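Local coordinates for DUF115 domain-containing protein (PDB 5MU5), which is a Maf glycosyltransferase involved in bacterial flagella formation, probably by transferring sugars to flagellin, at residues D67-T72 against P136-Q141; L74-R79 against L113-E118; R79-P84 against V207-L212; L92-F97 against M599-C604; G120-V125 against N143-H148. All coordinates share one frame; numbering follows the deposited sequence.

Interaction 1. Residues D67-T72 against P136-Q141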
# COMPACT_ATOMS: atom_id res chain seq x y z
N ASP A 67 16.29 -31.75 13.48
CA ASP A 67 15.17 -32.30 14.24
C ASP A 67 14.08 -31.26 14.43
O ASP A 67 12.89 -31.59 14.42
CB ASP A 67 15.63 -32.85 15.62
CG ASP A 67 16.40 -34.18 15.51
OD1 ASP A 67 16.31 -34.85 14.46
OD2 ASP A 67 17.09 -34.57 16.48
N MET A 68 14.47 -30.00 14.61
CA MET A 68 13.49 -28.92 14.73
C MET A 68 12.70 -28.76 13.45
O MET A 68 11.50 -28.55 13.51
CB MET A 68 14.15 -27.61 15.10
CG MET A 68 14.63 -27.59 16.53
SD MET A 68 15.51 -26.08 16.95
CE MET A 68 14.23 -24.84 16.71
N ALA A 69 13.37 -28.87 12.30
CA ALA A 69 12.69 -28.74 11.01
C ALA A 69 11.73 -29.90 10.81
O ALA A 69 10.60 -29.71 10.37
CB ALA A 69 13.71 -28.68 9.87
N THR A 70 12.16 -31.10 11.17
CA THR A 70 11.29 -32.28 11.11
C THR A 70 10.09 -32.19 12.05
O THR A 70 8.97 -32.51 11.67
CB THR A 70 12.10 -33.52 11.49
OG1 THR A 70 13.16 -33.68 10.54
CG2 THR A 70 11.23 -34.77 11.52
N ARG A 71 10.33 -31.76 13.28
CA ARG A 71 9.31 -31.71 14.33
C ARG A 71 8.24 -30.61 14.13
O ARG A 71 7.14 -30.74 14.64
CB ARG A 71 10.02 -31.53 15.69
CG ARG A 71 9.14 -31.23 16.88
CD ARG A 71 9.92 -30.84 18.14
NE ARG A 71 10.46 -29.46 18.14
CZ ARG A 71 9.76 -28.34 18.44
NH1 ARG A 71 8.45 -28.39 18.72
NH2 ARG A 71 10.39 -27.15 18.44
N THR A 72 8.57 -29.55 13.39
CA THR A 72 7.68 -28.39 13.27
C THR A 72 6.86 -28.30 11.99
O THR A 72 6.34 -27.24 11.64
CB THR A 72 8.48 -27.07 13.44
OG1 THR A 72 9.59 -27.04 12.53
CG2 THR A 72 8.98 -26.95 14.83
N PRO A 136 16.82 -28.66 2.94
CA PRO A 136 16.25 -29.83 2.30
C PRO A 136 14.96 -30.27 2.95
O PRO A 136 13.98 -30.51 2.27
CB PRO A 136 17.33 -30.90 2.51
CG PRO A 136 18.60 -30.17 2.72
CD PRO A 136 18.26 -28.80 3.23
N ILE A 137 14.95 -30.35 4.28
CA ILE A 137 13.79 -30.83 5.03
C ILE A 137 12.56 -29.92 4.90
O ILE A 137 11.47 -30.39 4.63
CB ILE A 137 14.12 -31.03 6.53
CG1 ILE A 137 15.21 -32.10 6.69
CG2 ILE A 137 12.87 -31.43 7.32
CD1 ILE A 137 15.88 -32.13 8.05
N LEU A 138 12.75 -28.61 5.08
CA LEU A 138 11.64 -27.65 4.98
C LEU A 138 11.04 -27.63 3.57
O LEU A 138 9.84 -27.54 3.39
CB LEU A 138 12.12 -26.24 5.37
CG LEU A 138 12.65 -26.00 6.79
CD1 LEU A 138 13.28 -24.61 6.94
CD2 LEU A 138 11.54 -26.15 7.80
N LEU A 139 11.90 -27.74 2.56
CA LEU A 139 11.46 -27.75 1.16
C LEU A 139 10.64 -28.97 0.83
O LEU A 139 9.59 -28.86 0.19
CB LEU A 139 12.67 -27.66 0.22
CG LEU A 139 13.42 -26.33 0.36
CD1 LEU A 139 14.72 -26.35 -0.44
CD2 LEU A 139 12.56 -25.13 -0.01
N GLU A 140 11.09 -30.12 1.30
CA GLU A 140 10.37 -31.37 1.09
C GLU A 140 9.00 -31.37 1.79
O GLU A 140 8.03 -31.89 1.26
CB GLU A 140 11.22 -32.57 1.56
CG GLU A 140 10.71 -33.93 1.10
CD GLU A 140 9.50 -34.42 1.88
OE1 GLU A 140 9.39 -34.16 3.11
OE2 GLU A 140 8.64 -35.08 1.26
N GLN A 141 8.92 -30.76 2.97
CA GLN A 141 7.66 -30.71 3.71
C GLN A 141 6.64 -29.79 3.05
O GLN A 141 5.51 -30.19 2.81
CB GLN A 141 7.90 -30.22 5.15
CG GLN A 141 8.68 -31.20 6.04
CD GLN A 141 9.13 -30.56 7.34
OE1 GLN A 141 9.29 -29.35 7.42
NE2 GLN A 141 9.34 -31.37 8.36
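I137 lays its branched side chain against A69 and T70 of the neighbouring helix. Its CB stands 4.1 Å from A69 CB. At the fork CG2, anti to the backbone N, comes within 3.8 Å of A69 CB and also faces the backbone N of T70. The other branch leaves through CG1 and ends in CD1, 4.0 Å from T70 OG1, a hydroxyl already hydrogen-bonded to E66 O in its own helix. L138 brings a second methyl to A69, its CD2 lying 3.9 Å from A69 CB. Helices 61-71 and 134-142 thus run side by side, the axes of the two segments 9.1 Å apart and within 11° of parallel; helix 134-142 is the crossover helix of a beta-alpha-beta unit. The polar part of the contact lies one turn beyond I137. The Q141 chain, extended beyond CG, carries NE2 to A69 O at 2.9 Å, and the N-H...O angle is 153°. That oxygen lies close to the amide plane of Q141, while NE2 stands tilted out of the carbonyl plane of A69. OE1 of the same amide is hydrogen-bonded to R211 NH1. An alanine in place of Q141 would probably leave A69 O without its amide donor and R211 NH1 without one of its acceptors. At the end of helix 61-71, T72 OG1 turns back to donate to M68 O and is also hydrogen-bonded to R211 NH2.

Interaction 2. Residues L74-R79 against L113-E118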
# COMPACT_ATOMS: atom_id res chain seq x y z
N LEU A 74 3.86 -29.27 11.19
CA LEU A 74 2.40 -29.09 11.26
C LEU A 74 1.87 -28.12 12.32
O LEU A 74 0.71 -27.71 12.27
CB LEU A 74 1.75 -30.45 11.49
CG LEU A 74 2.08 -31.55 10.45
CD1 LEU A 74 1.64 -32.92 10.93
CD2 LEU A 74 1.46 -31.22 9.10
N GLY A 75 2.69 -27.76 13.30
CA GLY A 75 2.23 -26.91 14.38
C GLY A 75 1.94 -25.50 13.90
O GLY A 75 2.73 -24.93 13.15
N PRO A 76 0.82 -24.92 14.33
CA PRO A 76 0.51 -23.53 13.99
C PRO A 76 1.45 -22.47 14.60
O PRO A 76 1.49 -21.37 14.09
CB PRO A 76 -0.92 -23.34 14.52
CG PRO A 76 -1.04 -24.33 15.63
CD PRO A 76 -0.23 -25.52 15.17
N ASP A 77 2.22 -22.80 15.65
CA ASP A 77 3.11 -21.80 16.27
C ASP A 77 4.13 -21.25 15.28
O ASP A 77 4.51 -20.09 15.38
CB ASP A 77 3.91 -22.38 17.44
CG ASP A 77 3.06 -22.71 18.67
OD1 ASP A 77 1.83 -22.48 18.70
OD2 ASP A 77 3.68 -23.21 19.64
N HIS A 78 4.57 -22.09 14.36
CA HIS A 78 5.63 -21.76 13.39
C HIS A 78 5.06 -21.43 11.99
O HIS A 78 5.68 -21.73 10.97
CB HIS A 78 6.59 -22.95 13.31
CG HIS A 78 6.94 -23.52 14.66
ND1 HIS A 78 7.68 -22.81 15.60
CD2 HIS A 78 6.60 -24.69 15.26
CE1 HIS A 78 7.80 -23.54 16.69
NE2 HIS A 78 7.15 -24.68 16.51
N ARG A 79 3.89 -20.80 11.98
CA ARG A 79 3.14 -20.50 10.78
C ARG A 79 2.40 -19.18 10.93
O ARG A 79 2.05 -18.79 12.04
CB ARG A 79 2.06 -21.57 10.57
CG ARG A 79 2.58 -22.97 10.34
CD ARG A 79 3.00 -23.17 8.91
NE ARG A 79 3.43 -24.53 8.67
CZ ARG A 79 3.71 -25.03 7.48
NH1 ARG A 79 3.57 -24.31 6.39
NH2 ARG A 79 4.10 -26.28 7.36
N LEU A 113 -11.36 -27.33 9.46
CA LEU A 113 -10.53 -27.31 10.64
C LEU A 113 -10.07 -25.89 10.93
O LEU A 113 -9.98 -25.05 10.04
CB LEU A 113 -9.29 -28.16 10.41
CG LEU A 113 -9.45 -29.62 10.04
CD1 LEU A 113 -8.11 -30.11 9.54
CD2 LEU A 113 -9.95 -30.44 11.23
N GLN A 114 -9.73 -25.64 12.18
CA GLN A 114 -9.17 -24.35 12.57
C GLN A 114 -7.81 -24.18 11.89
O GLN A 114 -7.51 -23.14 11.35
CB GLN A 114 -9.00 -24.27 14.09
CG GLN A 114 -8.67 -22.86 14.58
CD GLN A 114 -8.09 -22.81 15.99
OE1 GLN A 114 -8.13 -23.79 16.75
NE2 GLN A 114 -7.53 -21.67 16.35
N HIS A 115 -6.99 -25.22 11.93
CA HIS A 115 -5.64 -25.17 11.37
C HIS A 115 -5.52 -26.27 10.34
O HIS A 115 -6.15 -27.32 10.48
CB HIS A 115 -4.58 -25.38 12.47
CG HIS A 115 -4.60 -24.32 13.54
ND1 HIS A 115 -4.56 -22.97 13.25
CD2 HIS A 115 -4.62 -24.41 14.89
CE1 HIS A 115 -4.58 -22.28 14.37
NE2 HIS A 115 -4.62 -23.13 15.38
N PRO A 116 -4.73 -26.05 9.29
CA PRO A 116 -4.57 -27.15 8.36
C PRO A 116 -3.91 -28.39 9.00
O PRO A 116 -3.06 -28.27 9.89
CB PRO A 116 -3.63 -26.56 7.29
CG PRO A 116 -3.78 -25.09 7.41
CD PRO A 116 -3.97 -24.86 8.87
N GLU A 117 -4.31 -29.57 8.56
CA GLU A 117 -3.65 -30.82 8.95
C GLU A 117 -2.55 -31.22 7.98
O GLU A 117 -1.90 -32.24 8.16
CB GLU A 117 -4.65 -31.96 9.08
CG GLU A 117 -5.19 -32.13 10.49
CD GLU A 117 -6.29 -33.18 10.59
OE1 GLU A 117 -6.53 -33.92 9.61
OE2 GLU A 117 -6.92 -33.27 11.67
N GLU A 118 -2.33 -30.40 6.96
CA GLU A 118 -1.34 -30.67 5.94
C GLU A 118 -0.22 -29.62 5.98
O GLU A 118 -0.45 -28.47 6.35
CB GLU A 118 -2.03 -30.67 4.56
CG GLU A 118 -2.81 -29.38 4.24
CD GLU A 118 -3.41 -29.33 2.84
OE1 GLU A 118 -3.52 -30.39 2.17
OE2 GLU A 118 -3.76 -28.21 2.39
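P76 points CB and CG onto one face of the H115 imidazole. CB of P76 lies 3.7 Å from the H115 ring centroid and 3° off the ring normal, a CH-pi contact. CG of P76 leans to the side, 3.7 Å from H115 CD2, and the two side chains cross at about a right angle. Under the opposite face, CG of Q114 is centred too, holding the imidazole between a proline and its own neighbour. L74 reaches the other loop with one methyl, CD2, which lies 3.6 Å from E117 O and also touches the carbonyl carbon of E118. An alanine at H115 would probably leave CB and CG of P76 without the flat surface they rest on and open a gap between the loops. Both partners belong to irregular loops, one following helix 61-71, the other leading to strand 123-127. W209 helps to position them: P76 and P116 both touch its side chain, and its NE1 is hydrogen-bonded to E118 O. Since no hydrogen bond links the two segments, their fit depends on shape, on the weak CH-pi attraction at the imidazole and on van der Waals contact of the leucine methyl with the backbone.

Interaction 3. Residues R79-P84 against V207-L212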
# COMPACT_ATOMS: atom_id res chain seq x y z
N ARG A 79 3.89 -20.80 11.98
CA ARG A 79 3.14 -20.50 10.78
C ARG A 79 2.40 -19.18 10.93
O ARG A 79 2.05 -18.79 12.04
CB ARG A 79 2.06 -21.57 10.57
CG ARG A 79 2.58 -22.97 10.34
CD ARG A 79 3.00 -23.17 8.91
NE ARG A 79 3.43 -24.53 8.67
CZ ARG A 79 3.71 -25.03 7.48
NH1 ARG A 79 3.57 -24.31 6.39
NH2 ARG A 79 4.10 -26.28 7.36
N ILE A 80 2.14 -18.52 9.81
CA ILE A 80 1.19 -17.42 9.78
C ILE A 80 -0.20 -18.08 9.75
O ILE A 80 -0.40 -19.03 9.00
CB ILE A 80 1.37 -16.56 8.51
CG1 ILE A 80 2.76 -15.89 8.48
CG2 ILE A 80 0.29 -15.50 8.39
CD1 ILE A 80 3.08 -14.98 9.65
N SER A 81 -1.13 -17.59 10.57
CA SER A 81 -2.53 -18.03 10.56
C SER A 81 -3.44 -16.81 10.40
O SER A 81 -3.96 -16.28 11.40
CB SER A 81 -2.91 -18.74 11.85
OG SER A 81 -2.06 -19.86 12.04
N ALA A 82 -3.64 -16.38 9.15
CA ALA A 82 -4.48 -15.21 8.83
C ALA A 82 -5.91 -15.59 8.42
O ALA A 82 -6.13 -16.01 7.28
CB ALA A 82 -3.83 -14.38 7.73
N ALA A 83 -6.89 -15.42 9.32
CA ALA A 83 -8.31 -15.67 8.99
C ALA A 83 -8.76 -14.65 7.92
O ALA A 83 -8.19 -13.57 7.84
CB ALA A 83 -9.19 -15.59 10.23
N PRO A 84 -9.79 -14.99 7.12
CA PRO A 84 -10.12 -14.17 5.94
C PRO A 84 -10.95 -12.86 6.09
O PRO A 84 -11.14 -12.18 5.08
CB PRO A 84 -10.87 -15.16 5.02
CG PRO A 84 -11.12 -16.39 5.84
CD PRO A 84 -10.74 -16.10 7.26
N VAL A 207 -0.46 -15.23 2.19
CA VAL A 207 0.48 -15.45 3.29
C VAL A 207 0.02 -16.52 4.24
O VAL A 207 0.80 -16.95 5.06
CB VAL A 207 0.77 -14.17 4.11
CG1 VAL A 207 1.59 -13.21 3.28
CG2 VAL A 207 -0.52 -13.54 4.64
N ASP A 208 -1.24 -16.93 4.17
CA ASP A 208 -1.74 -17.94 5.10
C ASP A 208 -0.89 -19.22 5.11
O ASP A 208 -0.60 -19.78 4.07
CB ASP A 208 -3.20 -18.29 4.84
CG ASP A 208 -3.69 -19.38 5.76
OD1 ASP A 208 -3.80 -19.15 6.97
OD2 ASP A 208 -3.96 -20.49 5.28
N TRP A 209 -0.50 -19.65 6.30
CA TRP A 209 0.22 -20.90 6.52
C TRP A 209 1.65 -20.85 6.01
O TRP A 209 2.27 -21.89 5.75
CB TRP A 209 -0.56 -22.09 5.95
CG TRP A 209 -0.36 -23.40 6.70
CD1 TRP A 209 0.09 -24.58 6.18
CD2 TRP A 209 -0.62 -23.64 8.09
NE1 TRP A 209 0.13 -25.54 7.17
CE2 TRP A 209 -0.30 -24.98 8.35
CE3 TRP A 209 -1.10 -22.85 9.14
CZ2 TRP A 209 -0.45 -25.55 9.61
CZ3 TRP A 209 -1.24 -23.42 10.39
CH2 TRP A 209 -0.91 -24.74 10.62
N THR A 210 2.17 -19.64 5.89
CA THR A 210 3.58 -19.42 5.60
C THR A 210 4.42 -20.06 6.72
O THR A 210 4.20 -19.81 7.90
CB THR A 210 3.88 -17.90 5.52
OG1 THR A 210 3.20 -17.33 4.39
CG2 THR A 210 5.39 -17.62 5.40
N ARG A 211 5.36 -20.92 6.35
CA ARG A 211 6.28 -21.52 7.28
C ARG A 211 7.33 -20.49 7.69
O ARG A 211 7.94 -19.84 6.84
CB ARG A 211 6.98 -22.72 6.62
CG ARG A 211 7.85 -23.56 7.56
CD ARG A 211 7.02 -24.42 8.49
NE ARG A 211 7.86 -25.35 9.25
CZ ARG A 211 8.24 -26.56 8.83
NH1 ARG A 211 7.88 -27.01 7.63
NH2 ARG A 211 9.01 -27.32 9.62
N LEU A 212 7.53 -20.36 9.00
CA LEU A 212 8.55 -19.51 9.57
C LEU A 212 9.59 -20.41 10.25
O LEU A 212 9.22 -21.40 10.88
CB LEU A 212 7.93 -18.60 10.60
CG LEU A 212 6.77 -17.75 10.08
CD1 LEU A 212 6.12 -17.04 11.24
CD2 LEU A 212 7.28 -16.77 9.04
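R79 grips the backbone of W209: NH1 donates to W209 O at 2.8 Å with an N-H...O angle of 150°, the oxygen lying at the edge of the guanidinium, in its plane. G120 O takes a further bond from NH1, while NH2 forms a salt bridge with D142 and a bond with A73 O. Two main-chain bonds follow. I80 N reaches a lone pair of T210 O at 3.1 Å, and W209 N donates to I80 O at 2.8 Å. Next comes the stack. The R79 chain bends at chi2 (-81°), which turns CD over the indole; the guanidinium beyond lies flat on W209, its plane 8° from that of the ring, with CZ 4.0 Å from the centroid of the five-membered ring. CG of R79 adds a CH-pi contact, 3.7 Å from the centroid of the six-membered ring. R211 CD closes the other guanidinium face, 3.5 Å from R79 CZ. The two arginine heads come near each other, and D142, salt-bridged to both, probably offsets their repulsion; R211 NH1 also hydrogen-bonds Q141 OE1. W209 NE1 is tied to E118 O, which helps to fix the indole's rotation. Behind this, I80 packs its CG1 on T210 CB and its CD1 on L212 CD1, 4.0 Å away. V207 to T210 form a type II beta turn with W209 at its third position, and the loop from R79 runs against it in the opposite direction, making a single bridge to R211 at the start of strand 211-214, an outermost strand of the four-stranded parallel sheet.

Interaction 4. Residues L92-F97 against M599-C604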
# COMPACT_ATOMS: atom_id res chain seq x y z
N LEU A 92 -18.67 -6.72 -1.85
CA LEU A 92 -19.88 -7.53 -2.08
C LEU A 92 -19.63 -8.75 -2.98
O LEU A 92 -20.21 -9.81 -2.78
CB LEU A 92 -20.98 -6.68 -2.71
CG LEU A 92 -21.34 -5.40 -1.94
CD1 LEU A 92 -22.29 -4.55 -2.78
CD2 LEU A 92 -21.93 -5.74 -0.58
N ILE A 93 -18.77 -8.60 -3.96
CA ILE A 93 -18.51 -9.68 -4.87
C ILE A 93 -17.79 -10.84 -4.19
O ILE A 93 -18.14 -11.99 -4.38
CB ILE A 93 -17.77 -9.17 -6.10
CG1 ILE A 93 -18.72 -8.24 -6.86
CG2 ILE A 93 -17.32 -10.33 -6.97
CD1 ILE A 93 -18.11 -7.54 -8.04
N VAL A 94 -16.79 -10.54 -3.39
CA VAL A 94 -16.06 -11.57 -2.69
C VAL A 94 -16.93 -12.16 -1.61
O VAL A 94 -16.86 -13.34 -1.36
CB VAL A 94 -14.74 -11.03 -2.12
CG1 VAL A 94 -14.05 -12.09 -1.25
CG2 VAL A 94 -13.83 -10.63 -3.26
N LYS A 95 -17.77 -11.34 -1.00
CA LYS A 95 -18.65 -11.78 0.06
C LYS A 95 -19.56 -12.89 -0.46
O LYS A 95 -19.70 -13.94 0.17
CB LYS A 95 -19.47 -10.59 0.55
CG LYS A 95 -20.25 -10.81 1.83
CD LYS A 95 -21.35 -9.77 1.98
CE LYS A 95 -22.23 -10.06 3.19
NZ LYS A 95 -23.53 -9.36 3.06
N ARG A 96 -20.16 -12.65 -1.62
CA ARG A 96 -21.04 -13.62 -2.28
C ARG A 96 -20.27 -14.90 -2.63
O ARG A 96 -20.75 -16.01 -2.44
CB ARG A 96 -21.58 -13.01 -3.57
CG ARG A 96 -22.70 -13.79 -4.21
CD ARG A 96 -23.99 -13.48 -3.47
NE ARG A 96 -24.94 -14.59 -3.48
CZ ARG A 96 -26.12 -14.57 -2.87
NH1 ARG A 96 -26.51 -13.51 -2.17
NH2 ARG A 96 -26.91 -15.64 -2.94
N PHE A 97 -19.08 -14.73 -3.17
CA PHE A 97 -18.25 -15.86 -3.53
C PHE A 97 -17.97 -16.72 -2.30
O PHE A 97 -18.12 -17.94 -2.35
CB PHE A 97 -16.93 -15.37 -4.16
CG PHE A 97 -15.91 -16.45 -4.34
CD1 PHE A 97 -16.05 -17.41 -5.33
CD2 PHE A 97 -14.79 -16.50 -3.53
CE1 PHE A 97 -15.10 -18.41 -5.50
CE2 PHE A 97 -13.84 -17.49 -3.69
CZ PHE A 97 -14.00 -18.45 -4.68
N MET A 599 -8.06 -11.15 -6.24
CA MET A 599 -7.05 -11.56 -5.27
C MET A 599 -7.64 -11.81 -3.89
O MET A 599 -7.16 -12.67 -3.16
CB MET A 599 -5.91 -10.54 -5.16
CG MET A 599 -4.91 -10.55 -6.31
SD MET A 599 -3.98 -12.09 -6.51
CE MET A 599 -5.03 -13.02 -7.61
N MET A 600 -8.67 -11.08 -3.53
CA MET A 600 -9.33 -11.33 -2.29
C MET A 600 -10.11 -12.63 -2.34
O MET A 600 -10.16 -13.36 -1.34
CB MET A 600 -10.24 -10.18 -1.94
CG MET A 600 -9.42 -8.97 -1.60
SD MET A 600 -8.27 -9.36 -0.27
CE MET A 600 -9.46 -9.39 1.08
N ALA A 601 -10.73 -12.91 -3.50
CA ALA A 601 -11.40 -14.19 -3.67
C ALA A 601 -10.38 -15.32 -3.52
O ALA A 601 -10.64 -16.29 -2.84
CB ALA A 601 -12.09 -14.25 -5.01
N ALA A 602 -9.20 -15.16 -4.11
CA ALA A 602 -8.14 -16.18 -4.01
C ALA A 602 -7.67 -16.38 -2.60
O ALA A 602 -7.39 -17.50 -2.20
CB ALA A 602 -6.96 -15.84 -4.89
N MET A 603 -7.59 -15.30 -1.85
CA MET A 603 -7.18 -15.37 -0.47
C MET A 603 -8.18 -16.19 0.33
O MET A 603 -7.77 -17.01 1.19
CB MET A 603 -7.12 -13.98 0.12
CG MET A 603 -6.52 -13.97 1.50
SD MET A 603 -7.10 -12.54 2.39
CE MET A 603 -8.72 -13.19 2.81
N CYS A 604 -9.47 -15.95 0.08
CA CYS A 604 -10.58 -16.66 0.73
C CYS A 604 -10.55 -18.15 0.42
O CYS A 604 -10.50 -18.97 1.33
CB CYS A 604 -11.94 -16.07 0.33
SG CYS A 604 -12.18 -14.39 0.99
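V94 points its two methyls at different residues of the neighbouring helix. CG1 lies 3.7 Å from C604 SG. CG2 comes 3.9 Å from M600 CB and touches the backbone N of A601. The valine and methionine side chains meet at about a right angle, and the M600 chain, bent at chi2 and chi3, carries its far end away from the contact after CB has been touched. One turn further along helix 92-107, F97 has its CG anti to the backbone N (chi1 170°), which sends the ring toward A601, where CD2 and CE2 do the touching: CD2 lies 3.8 Å from A601 CB, and CE2 is 3.5 Å from A601 O. A601 is therefore shared: V94 CG2 meets its N, while F97 meets both its methyl and its carbonyl oxygen. The axes of the two segments pass 9.4 Å apart at a crossing angle of -27°, and V94 CA comes to 5.4 Å from A601 CA. T597 and Y605 continue the same interface on helix 589-609, while M632 of helix 618-646 packs on both I93 and A601. A helix of the N-terminal region is in this way joined to the C-terminal helical bundle. No hydrogen bond passes between the segments; the contact is carried by aliphatic carbons, a thiol and an aromatic ring, with cohesion that comes from buried apolar surface.

Interaction 5. Residues G120-V125 against N143-H148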
# COMPACT_ATOMS: atom_id res chain seq x y z
N GLY A 120 2.30 -27.19 3.94
CA GLY A 120 2.13 -26.49 2.66
C GLY A 120 2.43 -25.01 2.76
O GLY A 120 3.42 -24.61 3.40
N GLY A 121 1.60 -24.18 2.15
CA GLY A 121 1.80 -22.74 2.14
C GLY A 121 2.65 -22.29 0.96
O GLY A 121 3.64 -22.96 0.58
N PHE A 122 2.27 -21.14 0.39
CA PHE A 122 2.92 -20.60 -0.78
C PHE A 122 4.32 -20.13 -0.46
O PHE A 122 5.26 -20.45 -1.20
CB PHE A 122 2.12 -19.43 -1.33
CG PHE A 122 2.61 -18.93 -2.65
CD1 PHE A 122 3.69 -18.07 -2.72
CD2 PHE A 122 1.98 -19.30 -3.82
CE1 PHE A 122 4.15 -17.59 -3.94
CE2 PHE A 122 2.42 -18.82 -5.04
CZ PHE A 122 3.52 -17.98 -5.11
N HIS A 123 4.45 -19.39 0.64
CA HIS A 123 5.71 -18.76 1.04
C HIS A 123 6.38 -19.50 2.17
O HIS A 123 5.73 -20.10 3.03
CB HIS A 123 5.46 -17.34 1.52
CG HIS A 123 4.90 -16.43 0.48
ND1 HIS A 123 5.70 -15.86 -0.49
CD2 HIS A 123 3.65 -15.95 0.27
CE1 HIS A 123 4.97 -15.07 -1.25
NE2 HIS A 123 3.71 -15.12 -0.82
N MET A 124 7.70 -19.47 2.15
CA MET A 124 8.53 -19.97 3.23
C MET A 124 9.51 -18.89 3.59
O MET A 124 10.20 -18.36 2.70
CB MET A 124 9.32 -21.18 2.79
CG MET A 124 10.40 -21.52 3.79
SD MET A 124 10.96 -23.20 3.59
CE MET A 124 9.49 -24.05 4.19
N VAL A 125 9.60 -18.58 4.87
CA VAL A 125 10.53 -17.55 5.35
C VAL A 125 11.56 -18.12 6.33
O VAL A 125 11.20 -18.62 7.38
CB VAL A 125 9.77 -16.41 6.04
CG1 VAL A 125 10.76 -15.38 6.58
CG2 VAL A 125 8.80 -15.75 5.09
N ASN A 143 7.14 -27.63 0.03
CA ASN A 143 7.24 -27.31 -1.39
C ASN A 143 6.77 -25.86 -1.70
O ASN A 143 5.83 -25.64 -2.47
CB ASN A 143 6.48 -28.34 -2.20
CG ASN A 143 6.73 -28.22 -3.69
OD1 ASN A 143 7.88 -28.11 -4.14
ND2 ASN A 143 5.65 -28.25 -4.47
N PRO A 144 7.40 -24.87 -1.05
CA PRO A 144 6.96 -23.50 -1.22
C PRO A 144 7.24 -22.98 -2.63
O PRO A 144 8.10 -23.48 -3.30
CB PRO A 144 7.81 -22.74 -0.19
CG PRO A 144 9.06 -23.55 -0.08
CD PRO A 144 8.56 -24.97 -0.16
N ALA A 145 6.45 -22.01 -3.07
CA ALA A 145 6.65 -21.38 -4.36
C ALA A 145 7.52 -20.13 -4.19
O ALA A 145 8.17 -19.73 -5.13
CB ALA A 145 5.31 -20.99 -4.94
N GLY A 146 7.47 -19.51 -3.01
CA GLY A 146 8.23 -18.31 -2.68
C GLY A 146 9.12 -18.62 -1.48
O GLY A 146 8.65 -19.11 -0.46
N ILE A 147 10.42 -18.38 -1.63
CA ILE A 147 11.40 -18.74 -0.61
C ILE A 147 12.21 -17.50 -0.33
O ILE A 147 12.82 -16.91 -1.23
CB ILE A 147 12.31 -19.88 -1.09
CG1 ILE A 147 11.46 -21.10 -1.45
CG2 ILE A 147 13.34 -20.22 -0.01
CD1 ILE A 147 12.26 -22.24 -2.05
N HIS A 148 12.22 -17.11 0.93
CA HIS A 148 12.81 -15.87 1.37
C HIS A 148 13.74 -16.16 2.52
O HIS A 148 13.34 -16.64 3.59
CB HIS A 148 11.69 -14.93 1.78
CG HIS A 148 10.56 -14.91 0.81
ND1 HIS A 148 10.65 -14.29 -0.41
CD2 HIS A 148 9.32 -15.46 0.87
CE1 HIS A 148 9.51 -14.45 -1.07
NE2 HIS A 148 8.70 -15.17 -0.32
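F122 and A145 meet where two parallel strands begin, those of a beta-alpha-beta unit made of strand 123-127, helix 134-142 and strand 146-150 in a Rossmann-like sheet of order 3-2-1-4. The tight part starts at F122 O, which accepts two bonds, from A145 N at 2.7 Å and from G146 N at 3.0 Å. The phenyl ring, its CG anti to the backbone N (chi1 -172°), lies with one face on the alanine methyl: A145 CB is 3.6 Å from the centroid, in a CH-pi contact, and helix 568-579 also touches both residues. From there the strands pair in regular fashion, M124 N donating to G146 O at 2.8 Å and H148 N to M124 O at 3.0 Å. G146 fits closely on the face that carries H123 and H148, since a CB at this position would run into H123 ND1. The looser part lies back toward G120, G121 and N143, where solvent reaches the chain. N143, just past the helix with positive phi, makes no contact across, and G121 O merely approaches P144 CA. On the sheet face shared by M124 and I147, P144 rests its CB 3.7 Å from M124 CB; L138 of the crossover helix packs on M124, and L139 on P144 and I147. On the other face the H123 and H148 imidazoles meet rim to rim, their planes 34° apart. Their outer nitrogens are engaged too, H123 NE2 with C203 O and H148 ND1 with N181 ND2, while the inner pair, H123 ND1 and H148 NE2, is hydrogen-bonded at 3.1 Å.

From the N terminus, helix 61-71 closes the first loop on helix 134-142 (interaction 1), and interaction 2 closes a smaller loop within it. Interactions 2 and 3 share R79 and cross, as the chain after residue 79 pairs with the start of strand 211-214. Interaction 3 encloses interaction 5, and the two meet in one sheet, where R211 O and V125 N are hydrogen-bonded at 2.9 Å. Interaction 1 crosses interactions 3 and 5; R211 joins it to the former, helix 134-142 to the latter. Interaction 4 spans some 500 residues, encloses interaction 5, crosses the others and ties the N-terminal region to the helical bundle, touching interaction 3 where P84 meets M603.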